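Local atomic coordinates of bilirubin-inducible fluorescent protein UnaG (Anguilla japonica, PDB entry 4I3C), a protein that binds unconjugated bilirubin with high affinity inside a beta-barrel and, once loaded with it, gives off green fluorescence when excited. Residues W9-S14 with R132-A137; K22-P27 with P79-K84; P39-S44 with V53-G58. The protein carries 1 engineered substitution. All coordinates share one frame; numbering follows the deposited sequence.

Contact 1: W9-S14 with R132-A137. With BLR (3-[5-[(Z)-(4-ethenyl-3-methyl-5-oxidanylidene-pyrrol-2-ylidene)methyl]-2-[[5-[(Z)-(3-ethenyl-4-methyl-5-oxidanylidene-pyrrol-2-ylidene)methyl]-3-(3-hydroxy-3-oxopropyl)-4-methyl-1H-pyrrol-2-yl]methyl]-4-methyl-1H-pyrrol-3-yl]propanoic acid), chain C.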
# COMPACT_ATOMS: atom_id res chain seq x y z
N TRP A 9 5.58 -4.75 -10.53
CA TRP A 9 5.32 -3.32 -10.50
C TRP A 9 6.52 -2.54 -10.01
O TRP A 9 7.49 -3.11 -9.52
CB TRP A 9 4.11 -3.05 -9.61
CG TRP A 9 2.85 -3.63 -10.17
CD1 TRP A 9 2.34 -4.87 -9.92
CD2 TRP A 9 1.95 -3.00 -11.08
NE1 TRP A 9 1.17 -5.04 -10.61
CE2 TRP A 9 0.90 -3.91 -11.33
CE3 TRP A 9 1.92 -1.75 -11.70
CZ2 TRP A 9 -0.16 -3.61 -12.18
CZ3 TRP A 9 0.87 -1.46 -12.54
CH2 TRP A 9 -0.16 -2.38 -12.77
N LYS A 10 6.42 -1.23 -10.14
CA LYS A 10 7.55 -0.35 -9.91
C LYS A 10 7.05 1.07 -9.74
O LYS A 10 6.19 1.52 -10.49
CB LYS A 10 8.50 -0.40 -11.10
CG LYS A 10 9.30 -1.69 -11.21
CD LYS A 10 10.21 -1.66 -12.42
CE LYS A 10 11.29 -0.60 -12.29
NZ LYS A 10 12.26 -0.87 -11.19
N ILE A 11 7.60 1.78 -8.77
CA ILE A 11 7.20 3.16 -8.54
C ILE A 11 7.36 3.96 -9.82
O ILE A 11 8.19 3.63 -10.67
CB ILE A 11 8.04 3.82 -7.45
CG1 ILE A 11 7.31 5.04 -6.87
CG2 ILE A 11 9.38 4.25 -8.01
CD1 ILE A 11 5.99 4.70 -6.19
N ALA A 12 6.58 5.03 -9.94
CA ALA A 12 6.67 5.92 -11.08
C ALA A 12 6.51 7.36 -10.63
O ALA A 12 7.32 8.22 -10.99
CB ALA A 12 5.62 5.57 -12.13
N ASP A 13 5.49 7.63 -9.82
CA ASP A 13 5.28 8.98 -9.30
C ASP A 13 4.54 9.00 -7.97
O ASP A 13 3.61 8.23 -7.76
CB ASP A 13 4.52 9.82 -10.33
CG ASP A 13 5.13 11.19 -10.54
OD1 ASP A 13 5.82 11.69 -9.63
OD2 ASP A 13 4.92 11.77 -11.63
N SER A 14 4.96 9.89 -7.07
CA SER A 14 4.38 10.00 -5.74
C SER A 14 4.16 11.47 -5.38
O SER A 14 4.81 12.36 -5.92
CB SER A 14 5.28 9.34 -4.69
OG SER A 14 4.91 9.72 -3.38
N ARG A 132 0.29 7.76 -5.12
CA ARG A 132 1.42 7.20 -5.85
C ARG A 132 0.95 6.40 -7.05
O ARG A 132 -0.21 5.97 -7.13
CB ARG A 132 2.29 6.33 -4.95
CG ARG A 132 1.78 6.13 -3.54
CD ARG A 132 2.69 5.18 -2.79
NE ARG A 132 4.08 5.65 -2.81
CZ ARG A 132 5.08 5.06 -2.17
NH1 ARG A 132 4.85 3.98 -1.44
NH2 ARG A 132 6.31 5.55 -2.24
N SER A 133 1.88 6.19 -7.98
CA SER A 133 1.57 5.64 -9.28
C SER A 133 2.69 4.68 -9.66
O SER A 133 3.86 5.07 -9.65
CB SER A 133 1.50 6.77 -10.31
OG SER A 133 2.77 7.39 -10.46
N TYR A 134 2.32 3.44 -9.97
CA TYR A 134 3.31 2.43 -10.33
C TYR A 134 3.10 1.97 -11.75
O TYR A 134 1.98 2.00 -12.27
CB TYR A 134 3.20 1.20 -9.42
CG TYR A 134 3.53 1.43 -7.97
CD1 TYR A 134 4.55 0.72 -7.35
CD2 TYR A 134 2.83 2.35 -7.21
CE1 TYR A 134 4.85 0.92 -6.02
CE2 TYR A 134 3.13 2.56 -5.88
CZ TYR A 134 4.14 1.84 -5.29
OH TYR A 134 4.44 2.04 -3.96
N ARG A 135 4.18 1.54 -12.39
CA ARG A 135 4.09 0.92 -13.69
C ARG A 135 4.69 -0.48 -13.57
O ARG A 135 5.56 -0.71 -12.73
CB ARG A 135 4.87 1.73 -14.72
CG ARG A 135 6.21 1.12 -15.08
CD ARG A 135 6.70 1.59 -16.43
NE ARG A 135 7.56 2.76 -16.31
CZ ARG A 135 8.88 2.75 -16.49
NH1 ARG A 135 9.52 1.63 -16.81
NH2 ARG A 135 9.57 3.87 -16.36
N ARG A 136 4.21 -1.41 -14.39
CA ARG A 136 4.80 -2.73 -14.46
C ARG A 136 6.24 -2.64 -14.91
O ARG A 136 6.60 -1.77 -15.68
CB ARG A 136 4.04 -3.60 -15.45
CG ARG A 136 2.81 -4.25 -14.87
CD ARG A 136 2.00 -4.93 -15.95
NE ARG A 136 0.64 -5.18 -15.50
CZ ARG A 136 0.27 -6.22 -14.76
NH1 ARG A 136 1.15 -7.13 -14.38
NH2 ARG A 136 -0.99 -6.35 -14.40
N ALA A 137 7.08 -3.57 -14.44
CA ALA A 137 8.47 -3.62 -14.88
C ALA A 137 8.57 -3.69 -16.42
O ALA A 137 9.25 -4.55 -16.97
CB ALA A 137 9.17 -4.81 -14.24
CHA BLR C . 4.69 -0.24 0.60
NA BLR C . 2.63 -1.62 0.16
C1A BLR C . 3.72 -1.32 0.91
C2A BLR C . 3.74 -2.18 2.00
C3A BLR C . 2.65 -3.00 1.88
C4A BLR C . 1.97 -2.65 0.73
CMA BLR C . 2.24 -4.10 2.81
CAA BLR C . 4.78 -2.19 3.08
CBA BLR C . 4.87 -0.84 3.71
CGA BLR C . 5.41 -0.86 5.10
O1A BLR C . 6.61 -1.17 5.31
O2A BLR C . 4.66 -0.53 6.05
CHB BLR C . 0.72 -3.29 0.23
NB BLR C . 0.87 -2.38 -2.12
C1B BLR C . 0.34 -3.26 -1.09
C2B BLR C . -0.61 -4.04 -1.66
C3B BLR C . -0.78 -3.83 -2.86
C4B BLR C . 0.09 -2.74 -3.46
CMB BLR C . -1.37 -5.07 -0.91
OB BLR C . 0.17 -2.29 -4.59
CAB BLR C . -1.77 -4.59 -3.68
CBB BLR C . -3.06 -4.18 -3.72
NC BLR C . 8.23 2.51 2.91
C1C BLR C . 9.66 2.46 3.62
C2C BLR C . 9.24 3.15 4.91
C3C BLR C . 8.06 3.47 4.96
C4C BLR C . 7.34 3.16 3.86
CMC BLR C . 10.19 3.40 6.01
OC BLR C . 10.73 2.02 3.25
CAC BLR C . 7.46 4.15 6.14
CBC BLR C . 7.84 5.43 6.42
CHD BLR C . 6.02 3.42 3.67
ND BLR C . 5.71 1.47 2.11
C1D BLR C . 5.22 2.52 2.80
C2D BLR C . 3.74 2.62 2.53
C3D BLR C . 3.41 1.63 1.70
C4D BLR C . 4.62 0.87 1.39
CMD BLR C . 2.82 3.64 3.08
CAD BLR C . 2.05 1.36 1.16
CBD BLR C . 1.65 2.41 0.19
CGD BLR C . 2.00 1.99 -1.20
O1D BLR C . 3.18 2.13 -1.62
O2D BLR C . 1.13 1.49 -1.96
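K10 and R135 pair across two antiparallel strands through R135 N to K10 O, a bond of 2.8 Å. Further along, S133 O takes D13 N at 3.0 Å on a lone pair and also, more weakly, A12 N. A12 and D13 thus face one residue, and the register slips: a beta bulge. S133 OG donates to D13 O at 2.9 Å, 19° out of the carbonyl plane.

Two CH-pi contacts supply the apolar part. R136 CG sits over the centre of the six-membered ring of W9, 3.9 Å from its centroid. The R136 guanidinium continues over the ring's rim, W9 CZ2 under its face, and its NH1 pairs with E139. I11 CD1 lies over the Y134 ring, 3.5 Å from Y134 CZ. With CG1 anti to the backbone N (chi1 -159°), I11 turns this methyl back to the ring.

The polar end of the contact meets bilirubin. Y134 OH donates to BLR O1D at 2.7 Å, and R132 NH1 to the same propionate oxygen, modelled doubtfully short.

The pair joins the first and last strands of the barrel, 7-15 and 128-135. Strand 118-125 lies beyond 128-135, and 40-45 beyond 7-15.

Contact 2: K22-P27 with P79-K84; sequences KAIGAP and PSDRRK. With BLR (3-[5-[(Z)-(4-ethenyl-3-methyl-5-oxidanylidene-pyrrol-2-ylidene)methyl]-2-[[5-[(Z)-(3-ethenyl-4-methyl-5-oxidanylidene-pyrrol-2-ylidene)methyl]-3-(3-hydroxy-3-oxopropyl)-4-methyl-1H-pyrrol-2-yl]methyl]-4-methyl-1H-pyrrol-3-yl]propanoic acid), chain C.
I24 CD1 packs into the 79-84 loop. It lies 3.5 Å from R83 NH1 and 3.9 Å from D81 OD2, so one methyl packs against both members of an ion pair. CG1 stands between the backbone N and the carbonyl carbon (chi1 68°), which carries CD1 toward the loop. The I24 side chain crosses those of D81 and R83 at about a right angle. Beside it, A26 CB meets D81 CB at 4.1 Å. Contact at P27 is looser, with CG 4.4 Å from R82 NH1.

The two segments probably correspond to the portal region known from fatty-acid-binding proteins. Residues 22-27 span the end of helix 17-23, part of the helical lid, and the turn to helix 28-35. Residues 79-84 lie in the loop between strands 75-77 and 86-93.

In the second shell, R83 NH1 makes a salt bridge to D81 OD2 at 2.5 Å, coming from above the carboxylate plane. R83 NH2 is bonded to Q101, and W103 takes the guanidinium in a cation-pi contact. With R83 replaced by an alanine, the D81 carboxylate would probably lose its mate and I24 CD1 part of its packing.

Before D81 in the chain, S80 N donates to BLR O2A, a propionate oxygen of bilirubin, at 3.0 Å.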
# COMPACT_ATOMS: atom_id res chain seq x y z
N LYS A 22 3.29 11.43 8.22
CA LYS A 22 3.22 12.22 9.45
C LYS A 22 1.83 12.12 10.08
O LYS A 22 1.70 12.01 11.30
CB LYS A 22 3.55 13.69 9.14
CG LYS A 22 2.40 14.68 9.29
CD LYS A 22 2.63 15.90 8.41
CE LYS A 22 2.22 17.20 9.09
NZ LYS A 22 3.23 17.62 10.10
N ALA A 23 0.79 12.15 9.25
CA ALA A 23 -0.58 12.07 9.73
C ALA A 23 -0.76 10.78 10.51
O ALA A 23 -1.63 10.68 11.39
CB ALA A 23 -1.55 12.11 8.55
N ILE A 24 0.07 9.80 10.20
CA ILE A 24 -0.00 8.49 10.82
C ILE A 24 1.16 8.31 11.80
O ILE A 24 1.61 7.19 12.04
CB ILE A 24 -0.02 7.39 9.75
CG1 ILE A 24 1.33 7.30 9.03
CG2 ILE A 24 -1.12 7.66 8.74
CD1 ILE A 24 1.38 6.22 7.96
N GLY A 25 1.63 9.42 12.35
CA GLY A 25 2.65 9.40 13.39
C GLY A 25 3.90 8.64 13.02
O GLY A 25 4.22 7.63 13.63
N ALA A 26 4.62 9.13 12.00
CA ALA A 26 5.92 8.58 11.65
C ALA A 26 6.99 9.64 11.91
O ALA A 26 6.78 10.82 11.64
CB ALA A 26 5.95 8.15 10.19
N PRO A 27 8.15 9.22 12.44
CA PRO A 27 9.21 10.22 12.60
C PRO A 27 9.73 10.71 11.26
O PRO A 27 9.74 9.96 10.29
CB PRO A 27 10.30 9.46 13.36
CG PRO A 27 10.06 8.03 13.05
CD PRO A 27 8.56 7.91 12.96
N PRO A 79 3.74 -2.26 9.94
CA PRO A 79 4.37 -1.40 8.93
C PRO A 79 5.68 -0.78 9.40
O PRO A 79 6.17 -1.08 10.48
CB PRO A 79 3.32 -0.31 8.68
CG PRO A 79 2.05 -0.81 9.30
CD PRO A 79 2.48 -1.69 10.43
N SER A 80 6.21 0.10 8.56
CA SER A 80 7.53 0.65 8.75
C SER A 80 7.48 1.88 9.65
O SER A 80 8.48 2.26 10.26
CB SER A 80 8.12 1.00 7.39
OG SER A 80 8.04 -0.11 6.52
N ASP A 81 6.31 2.49 9.73
CA ASP A 81 6.08 3.65 10.59
C ASP A 81 6.15 3.26 12.06
O ASP A 81 6.19 4.12 12.94
CB ASP A 81 4.71 4.22 10.29
CG ASP A 81 3.61 3.20 10.51
OD1 ASP A 81 3.60 2.58 11.60
OD2 ASP A 81 2.78 2.99 9.60
N ARG A 82 6.14 1.95 12.33
CA ARG A 82 6.24 1.43 13.68
C ARG A 82 4.95 1.68 14.43
O ARG A 82 4.93 2.36 15.46
CB ARG A 82 7.43 2.07 14.41
CG ARG A 82 8.64 2.21 13.52
CD ARG A 82 9.83 2.87 14.18
NE ARG A 82 11.04 2.52 13.45
CZ ARG A 82 12.17 3.23 13.44
NH1 ARG A 82 12.27 4.36 14.12
NH2 ARG A 82 13.20 2.79 12.74
N ARG A 83 3.86 1.13 13.90
CA ARG A 83 2.55 1.27 14.51
C ARG A 83 2.19 0.03 15.31
O ARG A 83 2.18 -1.08 14.78
CB ARG A 83 1.49 1.53 13.44
CG ARG A 83 0.93 2.93 13.48
CD ARG A 83 0.70 3.47 12.09
NE ARG A 83 -0.50 2.93 11.47
CZ ARG A 83 -0.67 2.82 10.16
NH1 ARG A 83 0.27 3.20 9.31
NH2 ARG A 83 -1.80 2.31 9.69
N LYS A 84 1.87 0.23 16.58
CA LYS A 84 1.50 -0.86 17.46
C LYS A 84 -0.01 -1.07 17.46
O LYS A 84 -0.75 -0.26 18.01
CB LYS A 84 1.97 -0.55 18.88
CG LYS A 84 3.41 -0.11 18.96
CD LYS A 84 4.33 -1.08 18.25
CE LYS A 84 5.76 -0.58 18.28
NZ LYS A 84 6.10 0.00 19.61
CHA BLR C . 4.69 -0.24 0.60
NA BLR C . 2.63 -1.62 0.16
C1A BLR C . 3.72 -1.32 0.91
C2A BLR C . 3.74 -2.18 2.00
C3A BLR C . 2.65 -3.00 1.88
C4A BLR C . 1.97 -2.65 0.73
CMA BLR C . 2.24 -4.10 2.81
CAA BLR C . 4.78 -2.19 3.08
CBA BLR C . 4.87 -0.84 3.71
CGA BLR C . 5.41 -0.86 5.10
O1A BLR C . 6.61 -1.17 5.31
O2A BLR C . 4.66 -0.53 6.05
CHB BLR C . 0.72 -3.29 0.23
NB BLR C . 0.87 -2.38 -2.12
C1B BLR C . 0.34 -3.26 -1.09
C2B BLR C . -0.61 -4.04 -1.66
C3B BLR C . -0.78 -3.83 -2.86
C4B BLR C . 0.09 -2.74 -3.46
CMB BLR C . -1.37 -5.07 -0.91
OB BLR C . 0.17 -2.29 -4.59
CAB BLR C . -1.77 -4.59 -3.68
CBB BLR C . -3.06 -4.18 -3.72
NC BLR C . 8.23 2.51 2.91
C1C BLR C . 9.66 2.46 3.62
C2C BLR C . 9.24 3.15 4.91
C3C BLR C . 8.06 3.47 4.96
C4C BLR C . 7.34 3.16 3.86
CMC BLR C . 10.19 3.40 6.01
OC BLR C . 10.73 2.02 3.25
CAC BLR C . 7.46 4.15 6.14
CBC BLR C . 7.84 5.43 6.42
CHD BLR C . 6.02 3.42 3.67
ND BLR C . 5.71 1.47 2.11
C1D BLR C . 5.22 2.52 2.80
C2D BLR C . 3.74 2.62 2.53
C3D BLR C . 3.41 1.63 1.70
C4D BLR C . 4.62 0.87 1.39
CMD BLR C . 2.82 3.64 3.08
CAD BLR C . 2.05 1.36 1.16
CBD BLR C . 1.65 2.41 0.19
CGD BLR C . 2.00 1.99 -1.20
O1D BLR C . 3.18 2.13 -1.62
O2D BLR C . 1.13 1.49 -1.96

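Contact 3: P39-S44 with V53-G58. Engineered in segment 53-58: Q57 (natural residue Asn). With BLR (3-[5-[(Z)-(4-ethenyl-3-methyl-5-oxidanylidene-pyrrol-2-ylidene)methyl]-2-[[5-[(Z)-(3-ethenyl-4-methyl-5-oxidanylidene-pyrrol-2-ylidene)methyl]-3-(3-hydroxy-3-oxopropyl)-4-methyl-1H-pyrrol-2-yl]methyl]-4-methyl-1H-pyrrol-3-yl]propanoic acid), chain C.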
# COMPACT_ATOMS: atom_id res chain seq x y z
N PRO A 39 9.78 1.47 -4.30
CA PRO A 39 9.42 0.08 -4.02
C PRO A 39 9.00 -0.69 -5.25
O PRO A 39 8.38 -0.15 -6.16
CB PRO A 39 8.24 0.22 -3.07
CG PRO A 39 7.61 1.51 -3.45
CD PRO A 39 8.72 2.41 -3.92
N THR A 40 9.32 -1.97 -5.25
CA THR A 40 9.05 -2.85 -6.36
C THR A 40 8.14 -3.96 -5.86
O THR A 40 8.58 -4.86 -5.14
CB THR A 40 10.35 -3.45 -6.89
OG1 THR A 40 11.22 -2.40 -7.34
CG2 THR A 40 10.08 -4.41 -8.04
N LEU A 41 6.87 -3.89 -6.25
CA LEU A 41 5.88 -4.84 -5.77
C LEU A 41 5.98 -6.14 -6.55
O LEU A 41 6.56 -6.20 -7.63
CB LEU A 41 4.47 -4.28 -5.94
CG LEU A 41 4.22 -2.79 -5.75
CD1 LEU A 41 2.88 -2.43 -6.38
CD2 LEU A 41 4.24 -2.42 -4.28
N TYR A 42 5.39 -7.19 -5.99
CA TYR A 42 5.24 -8.46 -6.67
C TYR A 42 3.91 -9.00 -6.21
O TYR A 42 3.82 -9.61 -5.14
CB TYR A 42 6.36 -9.43 -6.30
CG TYR A 42 7.76 -8.90 -6.55
CD1 TYR A 42 8.43 -9.20 -7.73
CD2 TYR A 42 8.40 -8.12 -5.61
CE1 TYR A 42 9.70 -8.73 -7.96
CE2 TYR A 42 9.68 -7.65 -5.83
CZ TYR A 42 10.33 -7.95 -7.00
OH TYR A 42 11.60 -7.48 -7.23
N ILE A 43 2.88 -8.75 -7.00
CA ILE A 43 1.52 -9.07 -6.58
C ILE A 43 0.97 -10.28 -7.33
O ILE A 43 1.22 -10.46 -8.52
CB ILE A 43 0.56 -7.85 -6.73
CG1 ILE A 43 0.90 -6.99 -7.94
CG2 ILE A 43 0.66 -6.95 -5.53
CD1 ILE A 43 0.30 -5.58 -7.81
N SER A 44 0.24 -11.12 -6.60
CA SER A 44 -0.41 -12.29 -7.15
C SER A 44 -1.49 -12.73 -6.15
O SER A 44 -1.65 -12.13 -5.10
CB SER A 44 0.59 -13.42 -7.41
OG SER A 44 1.55 -13.55 -6.37
N VAL A 53 0.96 -10.56 -1.76
CA VAL A 53 1.68 -9.44 -2.33
C VAL A 53 3.08 -9.36 -1.71
O VAL A 53 3.29 -9.82 -0.60
CB VAL A 53 0.93 -8.14 -2.04
CG1 VAL A 53 1.72 -6.94 -2.53
CG2 VAL A 53 -0.48 -8.22 -2.62
N LYS A 54 4.03 -8.79 -2.44
CA LYS A 54 5.35 -8.56 -1.87
C LYS A 54 5.91 -7.18 -2.21
O LYS A 54 5.49 -6.57 -3.19
CB LYS A 54 6.33 -9.61 -2.37
CG LYS A 54 7.70 -9.48 -1.76
CD LYS A 54 8.55 -10.69 -2.06
CE LYS A 54 9.30 -10.53 -3.36
NZ LYS A 54 10.71 -10.96 -3.21
N ILE A 55 6.86 -6.72 -1.41
CA ILE A 55 7.46 -5.40 -1.59
C ILE A 55 8.96 -5.38 -1.31
O ILE A 55 9.39 -5.50 -0.17
CB ILE A 55 6.80 -4.36 -0.65
CG1 ILE A 55 5.27 -4.48 -0.69
CG2 ILE A 55 7.22 -2.95 -1.03
CD1 ILE A 55 4.67 -4.82 0.65
N GLU A 56 9.75 -5.24 -2.37
CA GLU A 56 11.16 -4.86 -2.25
C GLU A 56 11.31 -3.34 -2.35
O GLU A 56 11.47 -2.81 -3.45
CB GLU A 56 11.99 -5.50 -3.36
CG GLU A 56 12.29 -6.97 -3.20
CD GLU A 56 13.57 -7.38 -3.90
OE1 GLU A 56 14.32 -6.49 -4.35
OE2 GLU A 56 13.84 -8.60 -3.99
N GLN A 57 11.32 -2.64 -1.22
CA GLN A 57 11.31 -1.18 -1.23
C GLN A 57 12.63 -0.65 -1.79
O GLN A 57 12.71 -0.26 -2.96
CB GLN A 57 11.07 -0.62 0.18
CG GLN A 57 9.94 0.40 0.26
CD GLN A 57 8.68 -0.18 0.84
OE1 GLN A 57 7.63 -0.15 0.21
NE2 GLN A 57 8.78 -0.72 2.04
N GLY A 58 13.66 -0.63 -0.95
CA GLY A 58 14.99 -0.23 -1.37
C GLY A 58 15.60 0.81 -0.46
O GLY A 58 15.14 1.00 0.67
CHA BLR C . 4.69 -0.24 0.60
NA BLR C . 2.63 -1.62 0.16
C1A BLR C . 3.72 -1.32 0.91
C2A BLR C . 3.74 -2.18 2.00
C3A BLR C . 2.65 -3.00 1.88
C4A BLR C . 1.97 -2.65 0.73
CMA BLR C . 2.24 -4.10 2.81
CAA BLR C . 4.78 -2.19 3.08
CBA BLR C . 4.87 -0.84 3.71
CGA BLR C . 5.41 -0.86 5.10
O1A BLR C . 6.61 -1.17 5.31
O2A BLR C . 4.66 -0.53 6.05
CHB BLR C . 0.72 -3.29 0.23
NB BLR C . 0.87 -2.38 -2.12
C1B BLR C . 0.34 -3.26 -1.09
C2B BLR C . -0.61 -4.04 -1.66
C3B BLR C . -0.78 -3.83 -2.86
C4B BLR C . 0.09 -2.74 -3.46
CMB BLR C . -1.37 -5.07 -0.91
OB BLR C . 0.17 -2.29 -4.59
CAB BLR C . -1.77 -4.59 -3.68
CBB BLR C . -3.06 -4.18 -3.72
NC BLR C . 8.23 2.51 2.91
C1C BLR C . 9.66 2.46 3.62
C2C BLR C . 9.24 3.15 4.91
C3C BLR C . 8.06 3.47 4.96
C4C BLR C . 7.34 3.16 3.86
CMC BLR C . 10.19 3.40 6.01
OC BLR C . 10.73 2.02 3.25
CAC BLR C . 7.46 4.15 6.14
CBC BLR C . 7.84 5.43 6.42
CHD BLR C . 6.02 3.42 3.67
ND BLR C . 5.71 1.47 2.11
C1D BLR C . 5.22 2.52 2.80
C2D BLR C . 3.74 2.62 2.53
C3D BLR C . 3.41 1.63 1.70
C4D BLR C . 4.62 0.87 1.39
CMD BLR C . 2.82 3.64 3.08
CAD BLR C . 2.05 1.36 1.16
CBD BLR C . 1.65 2.41 0.19
CGD BLR C . 2.00 1.99 -1.20
O1D BLR C . 3.18 2.13 -1.62
O2D BLR C . 1.13 1.49 -1.96
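K54 and Y42 lie side by side on the outer face of a hairpin. The CB of K54 is 3.9 Å from Y42 CB. CG is anti to the backbone N (chi1 -177°), which sends the chain out beside the tyrosine, and K54 CG comes to 4.1 Å from Y42 CD2. The chain then bends, and CE drops to 3.4 Å from Y42 CD2. At the tip, NZ stands over the ring face in a cation-pi contact, 4.7 Å from the centroid and 25° off the normal. The same ammonium has a long salt bridge to E56 OE2. E56 in turn lays its CG 3.8 Å from Y42 CE2, with carboxylate and ring planes 59° apart.

The backbones are joined by hydrogen bonds between T40 and E56 and between Y42 and K54, in both directions. Strands 40-45 and 50-56 form a beta hairpin in the wall of the calycin barrel, the fold of fatty-acid-binding proteins. Strand 7-15 flanks it beyond 40-45, and strand 65-70 beyond 50-56.

The opposite face of the hairpin, with L41, I43, V53 and I55, lines the bilirubin pocket. L41 CD1 is 3.3 Å from BLR OB, and the V53 methyls lie near a ligand methyl. Next to them P39 CB packs on I55 CG2.

Q57 is an engineered residue, asparagine in the natural protein. Its OE1 lies 3.4 Å from P39 CB. This oxygen also accepts a weak hydrogen bond from BLR ND.

All three contacts touch the one bilirubin molecule, from different parts of the barrel. Contacts 1 and 3 are neighbours, with centres 11 Å apart, and share a sheet in which strands 7-15 and 40-45 lie next to each other. They meet directly through W9 with L41 and I43, and through Y134 with P39. Contact 2 sits at the lid, its centre 22 Å from that of contact 1 and 19 Å from that of contact 3, touching neither. Along the chain they are nested: contact 1 encloses contact 2, which encloses contact 3. Bilirubin thus spans the wall and the lid region, held by residues far apart in sequence.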